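Local coordinates for nucleotidyl transferase AbiEii/AbiGii toxin family protein (Mycobacterium tuberculosis, PDB 6Y56), which is the nucleotidyltransferase toxin MenT4 of a toxin-antitoxin system and probably restrains growth by modifying the acceptor stems of tRNA, at residues A[56-61]-A[158-163]; A[140-145]-A[153-158]; A[170-175]-A[205-210]; A[209-214]-A[274-279]. All blocks are in the same frame, centred on the assembly; numbering follows the deposited sequence.

Contact 1: A[56-61]-A[158-163]; sequences KCRLGN and LPVVAE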
loop_
_atom_site.group_PDB
_atom_site.type_symbol
_atom_site.label_atom_id
_atom_site.label_comp_id
_atom_site.label_asym_id
_atom_site.label_seq_id
_atom_site.Cartn_x
_atom_site.Cartn_y
_atom_site.Cartn_z
ATOM N N LYS A 56 1.043 -7.982 -4.462
ATOM C CA LYS A 56 1.797 -8.468 -5.621
ATOM C C LYS A 56 2.996 -9.305 -5.208
ATOM O O LYS A 56 3.329 -10.292 -5.879
ATOM C CB LYS A 56 2.311 -7.304 -6.474
ATOM C CG LYS A 56 1.244 -6.385 -7.025
ATOM C CD LYS A 56 0.222 -7.138 -7.850
ATOM C CE LYS A 56 -0.755 -6.169 -8.510
ATOM N NZ LYS A 56 -1.726 -6.874 -9.401
ATOM N N CYS A 57 3.680 -8.913 -4.138
ATOM C CA CYS A 57 5.028 -9.387 -3.893
ATOM C C CYS A 57 5.175 -10.153 -2.589
ATOM O O CYS A 57 6.246 -10.723 -2.348
ATOM C CB CYS A 57 5.995 -8.191 -3.909
ATOM S SG CYS A 57 6.162 -7.461 -5.570
ATOM N N ARG A 58 4.141 -10.198 -1.753
ATOM C CA ARG A 58 4.233 -10.964 -0.520
ATOM C C ARG A 58 3.097 -11.957 -0.342
ATOM O O ARG A 58 3.348 -13.085 0.093
ATOM C CB ARG A 58 4.295 -10.007 0.670
ATOM C CG ARG A 58 5.521 -9.089 0.625
ATOM C CD ARG A 58 5.782 -8.433 1.958
ATOM N NE ARG A 58 6.785 -7.378 1.870
ATOM C CZ ARG A 58 8.097 -7.556 1.918
ATOM N NH1 ARG A 58 8.604 -8.785 2.048
ATOM N NH2 ARG A 58 8.905 -6.494 1.832
ATOM N N LEU A 59 1.861 -11.585 -0.668
ATOM C CA LEU A 59 0.716 -12.448 -0.397
ATOM C C LEU A 59 0.196 -13.187 -1.621
ATOM O O LEU A 59 -0.198 -14.354 -1.503
ATOM C CB LEU A 59 -0.433 -11.640 0.227
ATOM C CG LEU A 59 -0.108 -10.907 1.529
ATOM C CD1 LEU A 59 -1.349 -10.187 2.034
ATOM C CD2 LEU A 59 0.422 -11.851 2.609
ATOM N N GLY A 60 0.137 -12.538 -2.777
ATOM C CA GLY A 60 -0.500 -13.150 -3.929
ATOM C C GLY A 60 -1.931 -13.532 -3.609
ATOM O O GLY A 60 -2.702 -12.748 -3.051
ATOM N N ASN A 61 -2.294 -14.758 -3.988
ATOM C CA ASN A 61 -3.678 -15.295 -3.855
ATOM C C ASN A 61 -4.148 -15.383 -2.397
ATOM O O ASN A 61 -5.369 -15.493 -2.197
ATOM C CB ASN A 61 -3.820 -16.639 -4.571
ATOM C CG ASN A 61 -2.965 -17.726 -3.957
ATOM O OD1 ASN A 61 -3.448 -18.824 -3.700
ATOM N ND2 ASN A 61 -1.697 -17.437 -3.717
ATOM N N LEU A 158 10.909 -5.953 -8.433
ATOM C CA LEU A 158 10.763 -4.538 -8.119
ATOM C C LEU A 158 11.231 -4.279 -6.696
ATOM O O LEU A 158 11.004 -5.110 -5.811
ATOM C CB LEU A 158 9.286 -4.119 -8.216
ATOM C CG LEU A 158 8.676 -4.136 -9.619
ATOM C CD1 LEU A 158 7.201 -3.813 -9.507
ATOM C CD2 LEU A 158 9.384 -3.138 -10.505
ATOM N N PRO A 159 11.861 -3.135 -6.440
ATOM C CA PRO A 159 12.125 -2.728 -5.055
ATOM C C PRO A 159 10.818 -2.389 -4.363
ATOM O O PRO A 159 10.036 -1.564 -4.839
ATOM C CB PRO A 159 13.022 -1.494 -5.196
ATOM C CG PRO A 159 12.852 -1.050 -6.570
ATOM C CD PRO A 159 12.395 -2.188 -7.425
ATOM N N VAL A 160 10.599 -3.029 -3.226
ATOM C CA VAL A 160 9.371 -2.911 -2.454
ATOM C C VAL A 160 9.722 -2.437 -1.048
ATOM O O VAL A 160 10.793 -2.750 -0.514
ATOM C CB VAL A 160 8.632 -4.274 -2.435
ATOM C CG1 VAL A 160 7.468 -4.303 -1.433
ATOM C CG2 VAL A 160 8.133 -4.630 -3.842
ATOM N N VAL A 161 8.799 -1.688 -0.434
ATOM C CA VAL A 161 8.981 -1.241 0.941
ATOM C C VAL A 161 9.284 -2.426 1.853
ATOM O O VAL A 161 8.688 -3.503 1.740
ATOM C CB VAL A 161 7.715 -0.471 1.376
ATOM C CG1 VAL A 161 6.466 -1.371 1.344
ATOM C CG2 VAL A 161 7.884 0.153 2.760
ATOM N N ALA A 162 10.219 -2.217 2.777
ATOM C CA ALA A 162 10.520 -3.253 3.751
ATOM C C ALA A 162 9.272 -3.576 4.551
ATOM O O ALA A 162 8.438 -2.703 4.825
ATOM C CB ALA A 162 11.614 -2.774 4.701
ATOM N N GLU A 163 9.143 -4.847 4.938
ATOM C CA GLU A 163 7.920 -5.296 5.586
ATOM C C GLU A 163 7.661 -4.570 6.907
ATOM O O GLU A 163 6.514 -4.238 7.212
ATOM C CB GLU A 163 7.939 -6.810 5.776
ATOM C CG GLU A 163 6.610 -7.318 6.261
ATOM C CD GLU A 163 6.480 -8.821 6.202
ATOM O OE1 GLU A 163 7.220 -9.461 5.422
ATOM O OE2 GLU A 163 5.611 -9.349 6.928
HETATM O O HOH W 1 6.468 -5.016 2.274
#
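Cys57 and Arg58, in the last turn of helix 50-59, meet the end of strand 157-160 and the first residue of helix 163-174. Helix 50-59 follows strand 47-49 of the mixed sheet and begins on a Gly-Gly-Thr-Ser sequence, consistent with the glycine-serine signature of nucleotidyltransferase folds. The contact thus ties that element to the hairpin strand leading into the helical C-terminal part of the chain.

Arg58 illustrates how one guanidinium can use its edge and its face for different tasks. At the edge, NH2 of Arg58 donates to the carbonyl O of Val161 at 3.0 Å, with an N-H...O angle of 152°; the acceptor lies almost exactly in the guanidinium plane. Over one face stands Glu163, whose CB sits 3.9 Å above the plane, over its centre. Its CG is anti to the backbone N (chi1 -172°), and the carboxylate is turned 45° from the guanidinium. Glu163 OE1 lies well out of the guanidinium plane, and its 3.7 Å separation from Arg58 NH1 is a long salt bridge of charge alone. Each group has a stronger partner outside: Glu138 for Arg58 and Arg192 for Glu163. Leu140 of strand 138-141 packs on the guanidinium from the side opposite Glu163.

Ala162 occupies the N-cap position of helix 163-174, so the bonded Val161 carbonyl lies just ahead of the helix start. Deeper in the protein the contact is apolar: SG of Cys57 rests against CG2 of Val160 at 3.9 Å.

Contact 2: A[140-145]-A[153-158]; sequences LAFIQL and FGLPTL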
loop_
_atom_site.group_PDB
_atom_site.type_symbol
_atom_site.label_atom_id
_atom_site.label_comp_id
_atom_site.label_asym_id
_atom_site.label_seq_id
_atom_site.Cartn_x
_atom_site.Cartn_y
_atom_site.Cartn_z
ATOM N N LEU A 140 11.866 -7.638 -4.851
ATOM C CA LEU A 140 11.019 -8.851 -4.786
ATOM C C LEU A 140 10.398 -9.195 -6.137
ATOM O O LEU A 140 10.037 -8.294 -6.898
ATOM C CB LEU A 140 9.875 -8.597 -3.796
ATOM C CG LEU A 140 10.244 -8.470 -2.320
ATOM C CD1 LEU A 140 8.997 -8.207 -1.487
ATOM C CD2 LEU A 140 10.948 -9.723 -1.834
ATOM N N ALA A 141 10.338 -10.493 -6.405
ATOM C CA ALA A 141 9.533 -11.024 -7.494
ATOM C C ALA A 141 8.043 -10.966 -7.140
ATOM O O ALA A 141 7.657 -10.873 -5.973
ATOM C CB ALA A 141 9.916 -12.481 -7.823
ATOM N N PHE A 142 7.198 -10.994 -8.172
ATOM C CA PHE A 142 5.772 -11.186 -7.945
ATOM C C PHE A 142 5.518 -12.622 -7.500
ATOM O O PHE A 142 6.160 -13.560 -7.988
ATOM C CB PHE A 142 4.999 -10.976 -9.246
ATOM C CG PHE A 142 4.843 -9.532 -9.652
ATOM C CD1 PHE A 142 5.938 -8.694 -9.844
ATOM C CD2 PHE A 142 3.583 -9.014 -9.849
ATOM C CE1 PHE A 142 5.754 -7.354 -10.233
ATOM C CE2 PHE A 142 3.394 -7.690 -10.244
ATOM C CZ PHE A 142 4.472 -6.864 -10.431
ATOM N N ILE A 143 4.610 -12.798 -6.539
ATOM C CA ILE A 143 4.147 -14.141 -6.189
ATOM C C ILE A 143 3.480 -14.738 -7.417
ATOM O O ILE A 143 2.608 -14.110 -8.029
ATOM C CB ILE A 143 3.172 -14.057 -5.007
ATOM C CG1 ILE A 143 3.827 -13.374 -3.799
ATOM C CG2 ILE A 143 2.643 -15.434 -4.660
ATOM C CD1 ILE A 143 4.938 -14.190 -3.170
ATOM N N GLN A 144 3.905 -15.938 -7.802
ATOM C CA GLN A 144 3.422 -16.538 -9.043
ATOM C C GLN A 144 1.977 -17.000 -8.900
ATOM O O GLN A 144 1.632 -17.725 -7.962
ATOM C CB GLN A 144 4.305 -17.721 -9.432
ATOM C CG GLN A 144 5.680 -17.306 -9.926
ATOM C CD GLN A 144 6.575 -18.485 -10.261
ATOM O OE1 GLN A 144 6.222 -19.641 -10.023
ATOM N NE2 GLN A 144 7.752 -18.195 -10.804
ATOM N N LEU A 145 1.133 -16.577 -9.834
ATOM C CA LEU A 145 -0.279 -16.924 -9.857
ATOM C C LEU A 145 -0.615 -17.530 -11.211
ATOM O O LEU A 145 0.037 -17.218 -12.207
ATOM C CB LEU A 145 -1.147 -15.677 -9.624
ATOM C CG LEU A 145 -0.893 -14.921 -8.317
ATOM C CD1 LEU A 145 -1.856 -13.738 -8.201
ATOM C CD2 LEU A 145 -1.015 -15.831 -7.109
ATOM N N PHE A 153 4.645 -12.196 -21.187
ATOM C CA PHE A 153 5.914 -11.651 -20.727
ATOM C C PHE A 153 6.106 -12.127 -19.297
ATOM O O PHE A 153 5.154 -12.553 -18.643
ATOM C CB PHE A 153 5.922 -10.115 -20.762
ATOM C CG PHE A 153 4.731 -9.494 -20.093
ATOM C CD1 PHE A 153 4.739 -9.240 -18.731
ATOM C CD2 PHE A 153 3.589 -9.188 -20.822
ATOM C CE1 PHE A 153 3.640 -8.678 -18.109
ATOM C CE2 PHE A 153 2.482 -8.622 -20.202
ATOM C CZ PHE A 153 2.512 -8.372 -18.847
ATOM N N GLY A 154 7.347 -12.069 -18.826
ATOM C CA GLY A 154 7.648 -12.378 -17.439
ATOM C C GLY A 154 7.551 -11.130 -16.575
ATOM O O GLY A 154 7.958 -10.045 -16.981
ATOM N N LEU A 155 7.004 -11.301 -15.376
ATOM C CA LEU A 155 6.842 -10.165 -14.484
ATOM C C LEU A 155 8.196 -9.757 -13.896
ATOM O O LEU A 155 9.077 -10.597 -13.693
ATOM C CB LEU A 155 5.860 -10.514 -13.370
ATOM C CG LEU A 155 4.412 -10.539 -13.880
ATOM C CD1 LEU A 155 3.509 -11.266 -12.909
ATOM C CD2 LEU A 155 3.887 -9.135 -14.173
ATOM N N PRO A 156 8.380 -8.473 -13.611
ATOM C CA PRO A 156 9.685 -7.981 -13.164
ATOM C C PRO A 156 9.913 -8.247 -11.683
ATOM O O PRO A 156 9.011 -8.629 -10.935
ATOM C CB PRO A 156 9.559 -6.473 -13.398
ATOM C CG PRO A 156 8.097 -6.192 -13.165
ATOM C CD PRO A 156 7.413 -7.375 -13.802
ATOM N N THR A 157 11.150 -8.023 -11.263
ATOM C CA THR A 157 11.437 -7.843 -9.850
ATOM C C THR A 157 11.469 -6.350 -9.578
ATOM O O THR A 157 11.955 -5.569 -10.403
ATOM C CB THR A 157 12.757 -8.501 -9.440
ATOM O OG1 THR A 157 13.858 -7.963 -10.192
ATOM C CG2 THR A 157 12.688 -9.999 -9.655
ATOM N N LEU A 158 10.909 -5.953 -8.433
ATOM C CA LEU A 158 10.763 -4.538 -8.119
ATOM C C LEU A 158 11.231 -4.279 -6.696
ATOM O O LEU A 158 11.004 -5.110 -5.811
ATOM C CB LEU A 158 9.286 -4.119 -8.216
ATOM C CG LEU A 158 8.676 -4.136 -9.619
ATOM C CD1 LEU A 158 7.201 -3.813 -9.507
ATOM C CD2 LEU A 158 9.384 -3.138 -10.505
HETATM O O HOH W 2 8.352 -11.492 -10.760
#
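Leu140 and Leu158 form an antiparallel hydrogen-bonded pair, joined by two nearly straight bonds: N of Leu140 to O of Leu158 at 2.8 Å, and N of Leu158 to O of Leu140 at 2.9 Å. This is the end of a two-stranded hairpin, and beyond it the direct pairing gives way to a water. That water accepts from Phe142 N and donates to Pro156 O, continuing the cross-connection where the chains have drawn apart. CA of Thr157 still reaches O of Leu140 at 3.3 Å in a CA-H...O contact.

Phe142 takes over as the organising side chain. Leu155 lies over one face of its ring, CB standing 4.2 Å from the centroid and displaced toward the rim, in a CH-pi contact; the two side chains cross at about a right angle. CD1 of Leu155 lies on the same side of the ring, 3.8 Å from CD2 of Phe142. The ring has CG anti to its carbonyl carbon (chi1 -76°), and its edge meets the carbonyl O of Pro156, 3.3 Å from CD1 of Phe142. This oxygen, which also accepts from the water, thus lies beside an aromatic C-H. Farther along the rim, CE1 of Phe142 meets CG of Pro156 and, obliquely, CD1 of Leu158, each at 3.9 Å.

Helix 19-38 packs against this cluster: Asp29 and Leu32 touch Phe142, Asp29 also touches Leu155, and Ser36 touches Pro156. Helix 50-59 lies against the hairpin as well, with Lys56 on Phe142 and both Cys57 and Arg58 on Leu140.

Contact 3: A[170-175]-A[205-210]; sequences KLARYR and LKVWGD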
loop_
_atom_site.group_PDB
_atom_site.type_symbol
_atom_site.label_atom_id
_atom_site.label_comp_id
_atom_site.label_asym_id
_atom_site.label_seq_id
_atom_site.Cartn_x
_atom_site.Cartn_y
_atom_site.Cartn_z
ATOM N N LYS A 170 0.989 1.240 7.728
ATOM C CA LYS A 170 -0.408 0.858 7.911
ATOM C C LYS A 170 -0.912 1.295 9.271
ATOM O O LYS A 170 -2.018 1.836 9.389
ATOM C CB LYS A 170 -0.562 -0.655 7.763
ATOM C CG LYS A 170 -0.567 -1.163 6.336
ATOM C CD LYS A 170 -1.898 -0.865 5.665
ATOM C CE LYS A 170 -1.800 -1.145 4.187
ATOM N NZ LYS A 170 -3.122 -0.941 3.563
ATOM N N LEU A 171 -0.098 1.101 10.306
ATOM C CA LEU A 171 -0.487 1.516 11.646
ATOM C C LEU A 171 -0.599 3.028 11.759
ATOM O O LEU A 171 -1.416 3.542 12.537
ATOM C CB LEU A 171 0.546 0.998 12.643
ATOM C CG LEU A 171 0.587 -0.512 12.854
ATOM C CD1 LEU A 171 1.862 -0.931 13.588
ATOM C CD2 LEU A 171 -0.673 -0.958 13.595
ATOM N N ALA A 172 0.242 3.753 11.022
ATOM C CA ALA A 172 0.185 5.208 11.055
ATOM C C ALA A 172 -1.119 5.725 10.468
ATOM O O ALA A 172 -1.695 6.690 10.977
ATOM C CB ALA A 172 1.391 5.795 10.320
ATOM N N ARG A 173 -1.602 5.111 9.402
ATOM C CA ARG A 173 -2.898 5.537 8.884
ATOM C C ARG A 173 -4.039 5.055 9.770
ATOM O O ARG A 173 -4.997 5.802 10.011
ATOM C CB ARG A 173 -3.094 5.046 7.461
ATOM C CG ARG A 173 -4.455 5.468 6.916
ATOM C CD ARG A 173 -4.437 5.576 5.411
ATOM N NE ARG A 173 -4.410 4.257 4.797
ATOM C CZ ARG A 173 -4.144 4.042 3.516
ATOM N NH1 ARG A 173 -3.865 5.066 2.718
ATOM N NH2 ARG A 173 -4.149 2.807 3.036
ATOM N N TYR A 174 -3.950 3.813 10.259
ATOM C CA TYR A 174 -4.971 3.262 11.146
ATOM C C TYR A 174 -5.181 4.151 12.357
ATOM O O TYR A 174 -6.309 4.277 12.854
ATOM C CB TYR A 174 -4.506 1.872 11.575
ATOM C CG TYR A 174 -5.532 0.947 12.179
ATOM C CD1 TYR A 174 -6.496 0.326 11.398
ATOM C CD2 TYR A 174 -5.482 0.633 13.527
ATOM C CE1 TYR A 174 -7.412 -0.556 11.964
ATOM C CE2 TYR A 174 -6.380 -0.240 14.097
ATOM C CZ TYR A 174 -7.337 -0.825 13.316
ATOM O OH TYR A 174 -8.230 -1.695 13.910
ATOM N N ARG A 175 -4.113 4.785 12.833
ATOM C CA ARG A 175 -4.187 5.670 13.980
ATOM C C ARG A 175 -5.053 6.893 13.696
ATOM O O ARG A 175 -5.610 7.491 14.630
ATOM C CB ARG A 175 -2.755 6.066 14.319
ATOM C CG ARG A 175 -2.611 7.051 15.392
ATOM C CD ARG A 175 -2.552 8.473 14.876
ATOM N NE ARG A 175 -2.809 9.286 16.028
ATOM C CZ ARG A 175 -2.679 10.597 16.088
ATOM N NH1 ARG A 175 -2.933 11.205 17.233
ATOM N NH2 ARG A 175 -2.276 11.294 15.028
ATOM N N LEU A 205 7.719 7.387 14.499
ATOM C CA LEU A 205 8.388 8.345 13.621
ATOM C C LEU A 205 7.518 8.700 12.423
ATOM O O LEU A 205 7.519 9.855 11.974
ATOM C CB LEU A 205 9.742 7.796 13.164
ATOM C CG LEU A 205 10.737 7.512 14.290
ATOM C CD1 LEU A 205 11.988 6.824 13.774
ATOM C CD2 LEU A 205 11.126 8.774 15.049
ATOM N N LYS A 206 6.752 7.738 11.904
ATOM C CA LYS A 206 5.866 8.035 10.780
ATOM C C LYS A 206 4.745 8.966 11.213
ATOM O O LYS A 206 4.427 9.929 10.506
ATOM C CB LYS A 206 5.263 6.751 10.215
ATOM C CG LYS A 206 6.251 5.839 9.505
ATOM C CD LYS A 206 6.549 6.268 8.076
ATOM C CE LYS A 206 7.531 5.296 7.430
ATOM N NZ LYS A 206 7.721 5.620 5.994
ATOM N N VAL A 207 4.135 8.693 12.372
ATOM C CA VAL A 207 3.067 9.559 12.860
ATOM C C VAL A 207 3.593 10.963 13.134
ATOM O O VAL A 207 2.921 11.961 12.834
ATOM C CB VAL A 207 2.389 8.949 14.100
ATOM C CG1 VAL A 207 1.400 9.960 14.686
ATOM C CG2 VAL A 207 1.676 7.650 13.740
ATOM N N TRP A 208 4.801 11.070 13.691
ATOM C CA TRP A 208 5.373 12.396 13.921
ATOM C C TRP A 208 5.402 13.199 12.628
ATOM O O TRP A 208 4.964 14.353 12.584
ATOM C CB TRP A 208 6.787 12.261 14.499
ATOM C CG TRP A 208 7.371 13.571 15.006
ATOM C CD1 TRP A 208 7.409 14.001 16.297
ATOM C CD2 TRP A 208 7.997 14.600 14.223
ATOM N NE1 TRP A 208 8.011 15.243 16.373
ATOM C CE2 TRP A 208 8.383 15.626 15.111
ATOM C CE3 TRP A 208 8.270 14.751 12.856
ATOM C CZ2 TRP A 208 9.026 16.784 14.675
ATOM C CZ3 TRP A 208 8.908 15.910 12.427
ATOM C CH2 TRP A 208 9.274 16.907 13.337
ATOM N N GLY A 209 5.896 12.603 11.549
ATOM C CA GLY A 209 5.916 13.315 10.283
ATOM C C GLY A 209 4.526 13.588 9.733
ATOM O O GLY A 209 4.267 14.666 9.190
ATOM N N ASP A 210 3.610 12.629 9.880
ATOM C CA ASP A 210 2.245 12.807 9.397
ATOM C C ASP A 210 1.575 14.002 10.059
ATOM O O ASP A 210 0.913 14.805 9.385
ATOM C CB ASP A 210 1.425 11.555 9.697
ATOM C CG ASP A 210 1.823 10.355 8.849
ATOM O OD1 ASP A 210 2.553 10.519 7.852
ATOM O OD2 ASP A 210 1.377 9.240 9.206
HETATM O O HOH W 3 -0.767 9.183 10.779
#
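The guanidinium of Arg175 reaches Val207 with NH2, 3.9 Å from CG1, and this methyl comes in obliquely, over neither a face nor an edge; no flat groups stack across the contact. The side chains cross at about a right angle. The polar rim of the guanidinium is engaged by residues outside, with NE in a salt bridge to Asp225 and NH1 bonded to the carbonyl O of Thr218. A second flat group in the contact, the carboxylate of Asp210, brings OD2 to within 3.6 Å of CB of Ala172.

Ala172 lies where the segments 170-174 and 205-210 face each other, their axes 9.2 Å apart and crossing at -49°. Its CB touches CG2 of Val207 at 3.9 Å and CB of Lys206 at 4.0 Å. Val207, with CG1 anti to the backbone N (chi1 173°), divides its methyls between Arg175 and Ala172.

Within the two segments a water bridges O of Ala172 and OD2 of Asp210, donating to both at 2.7 Å. Ala172 and Val207 thus supply an apolar centre, with a carboxylate oxygen and a guanidinium nitrogen at its margin and no direct hydrogen bond across the segments. Of the charged groups, Lys206 bridges back to helix 163-174 through Glu165 and Glu169, whereas Arg175 and Asp210, the latter paired through OD1 with Arg131, turn to residues outside both helices.

Contact 4: A[209-214]-A[274-279]; sequences GDVVDD and AACDER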
loop_
_atom_site.group_PDB
_atom_site.type_symbol
_atom_site.label_atom_id
_atom_site.label_comp_id
_atom_site.label_asym_id
_atom_site.label_seq_id
_atom_site.Cartn_x
_atom_site.Cartn_y
_atom_site.Cartn_z
ATOM N N GLY A 209 5.896 12.603 11.549
ATOM C CA GLY A 209 5.916 13.315 10.283
ATOM C C GLY A 209 4.526 13.588 9.733
ATOM O O GLY A 209 4.267 14.666 9.190
ATOM N N ASP A 210 3.610 12.629 9.880
ATOM C CA ASP A 210 2.245 12.807 9.397
ATOM C C ASP A 210 1.575 14.002 10.059
ATOM O O ASP A 210 0.913 14.805 9.385
ATOM C CB ASP A 210 1.425 11.555 9.697
ATOM C CG ASP A 210 1.823 10.355 8.849
ATOM O OD1 ASP A 210 2.553 10.519 7.852
ATOM O OD2 ASP A 210 1.377 9.240 9.206
ATOM N N VAL A 211 1.744 14.136 11.375
ATOM C CA VAL A 211 1.122 15.217 12.133
ATOM C C VAL A 211 1.870 16.527 11.922
ATOM O O VAL A 211 1.271 17.548 11.573
ATOM C CB VAL A 211 1.052 14.838 13.626
ATOM C CG1 VAL A 211 0.582 16.030 14.476
ATOM C CG2 VAL A 211 0.127 13.653 13.827
ATOM N N VAL A 212 3.185 16.535 12.176
ATOM C CA VAL A 212 3.938 17.787 12.205
ATOM C C VAL A 212 4.096 18.358 10.808
ATOM O O VAL A 212 3.919 19.564 10.588
ATOM C CB VAL A 212 5.301 17.584 12.890
ATOM C CG1 VAL A 212 6.156 18.849 12.770
ATOM C CG2 VAL A 212 5.112 17.198 14.343
ATOM N N ASP A 213 4.450 17.516 9.847
ATOM C CA ASP A 213 4.733 18.019 8.511
ATOM C C ASP A 213 3.544 17.940 7.569
ATOM O O ASP A 213 3.300 18.887 6.814
ATOM C CB ASP A 213 5.953 17.320 7.907
ATOM C CG ASP A 213 7.254 17.754 8.578
ATOM O OD1 ASP A 213 7.337 18.922 9.031
ATOM O OD2 ASP A 213 8.182 16.928 8.658
ATOM N N ASP A 214 2.781 16.847 7.625
ATOM C CA ASP A 214 1.630 16.694 6.693
ATOM C C ASP A 214 0.325 17.220 7.304
ATOM O O ASP A 214 -0.668 17.262 6.573
ATOM C CB ASP A 214 1.505 15.259 6.182
ATOM C CG ASP A 214 2.684 14.832 5.326
ATOM O OD1 ASP A 214 3.523 15.694 5.004
ATOM O OD2 ASP A 214 2.755 13.640 5.002
ATOM N N ALA A 274 5.980 11.164 20.778
ATOM C CA ALA A 274 4.537 11.031 20.604
ATOM C C ALA A 274 3.801 12.354 20.785
ATOM O O ALA A 274 2.643 12.465 20.371
ATOM C CB ALA A 274 3.989 9.967 21.565
ATOM N N ALA A 275 4.437 13.352 21.395
ATOM C CA ALA A 275 3.831 14.671 21.484
ATOM C C ALA A 275 3.628 15.327 20.119
ATOM O O ALA A 275 2.830 16.263 20.006
ATOM C CB ALA A 275 4.696 15.561 22.379
ATOM N N CYS A 276 4.324 14.866 19.081
ATOM C CA CYS A 276 4.242 15.478 17.752
ATOM C C CYS A 276 4.542 16.977 17.818
ATOM O O CYS A 276 3.774 17.824 17.348
ATOM C CB CYS A 276 2.912 15.179 17.054
ATOM S SG CYS A 276 2.593 13.417 16.845
ATOM N N ASP A 277 5.690 17.290 18.409
ATOM C CA ASP A 277 6.137 18.653 18.652
ATOM C C ASP A 277 7.308 18.954 17.726
ATOM O O ASP A 277 8.271 18.180 17.663
ATOM C CB ASP A 277 6.576 18.798 20.112
ATOM C CG ASP A 277 6.746 20.245 20.543
ATOM O OD1 ASP A 277 7.212 21.077 19.736
ATOM O OD2 ASP A 277 6.412 20.543 21.710
ATOM N N GLU A 278 7.220 20.083 17.016
ATOM C CA GLU A 278 8.279 20.504 16.104
ATOM C C GLU A 278 9.640 20.572 16.787
ATOM O O GLU A 278 10.670 20.357 16.139
ATOM C CB GLU A 278 7.903 21.865 15.506
ATOM C CG GLU A 278 9.057 22.650 14.914
ATOM C CD GLU A 278 9.502 22.084 13.587
ATOM O OE1 GLU A 278 8.636 21.556 12.855
ATOM O OE2 GLU A 278 10.715 22.148 13.282
ATOM N N ARG A 279 9.673 20.841 18.093
ATOM C CA ARG A 279 10.951 21.000 18.776
ATOM C C ARG A 279 11.784 19.728 18.769
ATOM O O ARG A 279 12.993 19.796 19.010
ATOM C CB ARG A 279 10.754 21.473 20.216
ATOM C CG ARG A 279 10.057 20.473 21.120
ATOM C CD ARG A 279 9.692 21.116 22.451
ATOM N NE ARG A 279 10.095 20.290 23.584
ATOM C CZ ARG A 279 9.264 19.505 24.264
ATOM N NH1 ARG A 279 7.983 19.451 23.928
ATOM N NH2 ARG A 279 9.713 18.778 25.282
#
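Val211 and Val212, successive residues in the last turn of helix 196-212, meet Cys276 at two different points. Val211 meets its side chain: CG1 of Val211 lies 3.6 Å from CB of Cys276, and SG of Cys276 rests 3.8 Å from CB of Val211. The sulfur stands anti to its own carbonyl carbon (chi1 -58°), a rotation that lays it beside the valine's branch point. Val212 instead meets the backbone, with CG2 packed 3.3 Å from O of Cys276. That oxygen accepts a hydrogen bond from NE of Arg219 and is packed against by the methyl.

The second methyl of Val212 serves another residue. CG1 is anti to the backbone N (chi1 173°) and meets OE1 of Glu278 at 3.7 Å, the two side chains crossing at about a right angle. The carboxylate of Glu278 pairs with Arg281. The same arginine takes Asp213, probably easing the repulsion between OD1 of Asp213 and OE1 of Glu278, 4.8 Å apart.

The loop has its own internal bracing. Cys276 has positive phi, directly after helical residues, and an Asx turn follows in which OD1 of Asp277 accepts from N of Arg279 at 3.0 Å; OD2 of Asp277 forms a salt bridge with NH1 of Arg279.

The contact thus sets the C-terminal end of helix 196-212 against the connection between helix 268-273 and helix 281-292, with Arg219 beside both valines.

The four contacts form two pairs. Contacts 1 and 2, with centres about 10 Å apart, share Leu158 and strand 157-160; contact 2 is nested inside the loop that contact 1 closes, and O of Lys56 lies 2.9 Å from N of Ile143, a probable hydrogen bond between them. Contacts 3 and 4, likewise about 10 Å between centres, use successive parts of helix 196-212 and share Gly209 and Asp210; NH2 of Arg175 packs on CG2 of Val211 at 3.6 Å. Helix 163-174, which follows strand 157-160, connects the pairs. The centres of contacts 2 and 4 stand about 37 Å apart on opposite sides of the chain's centre.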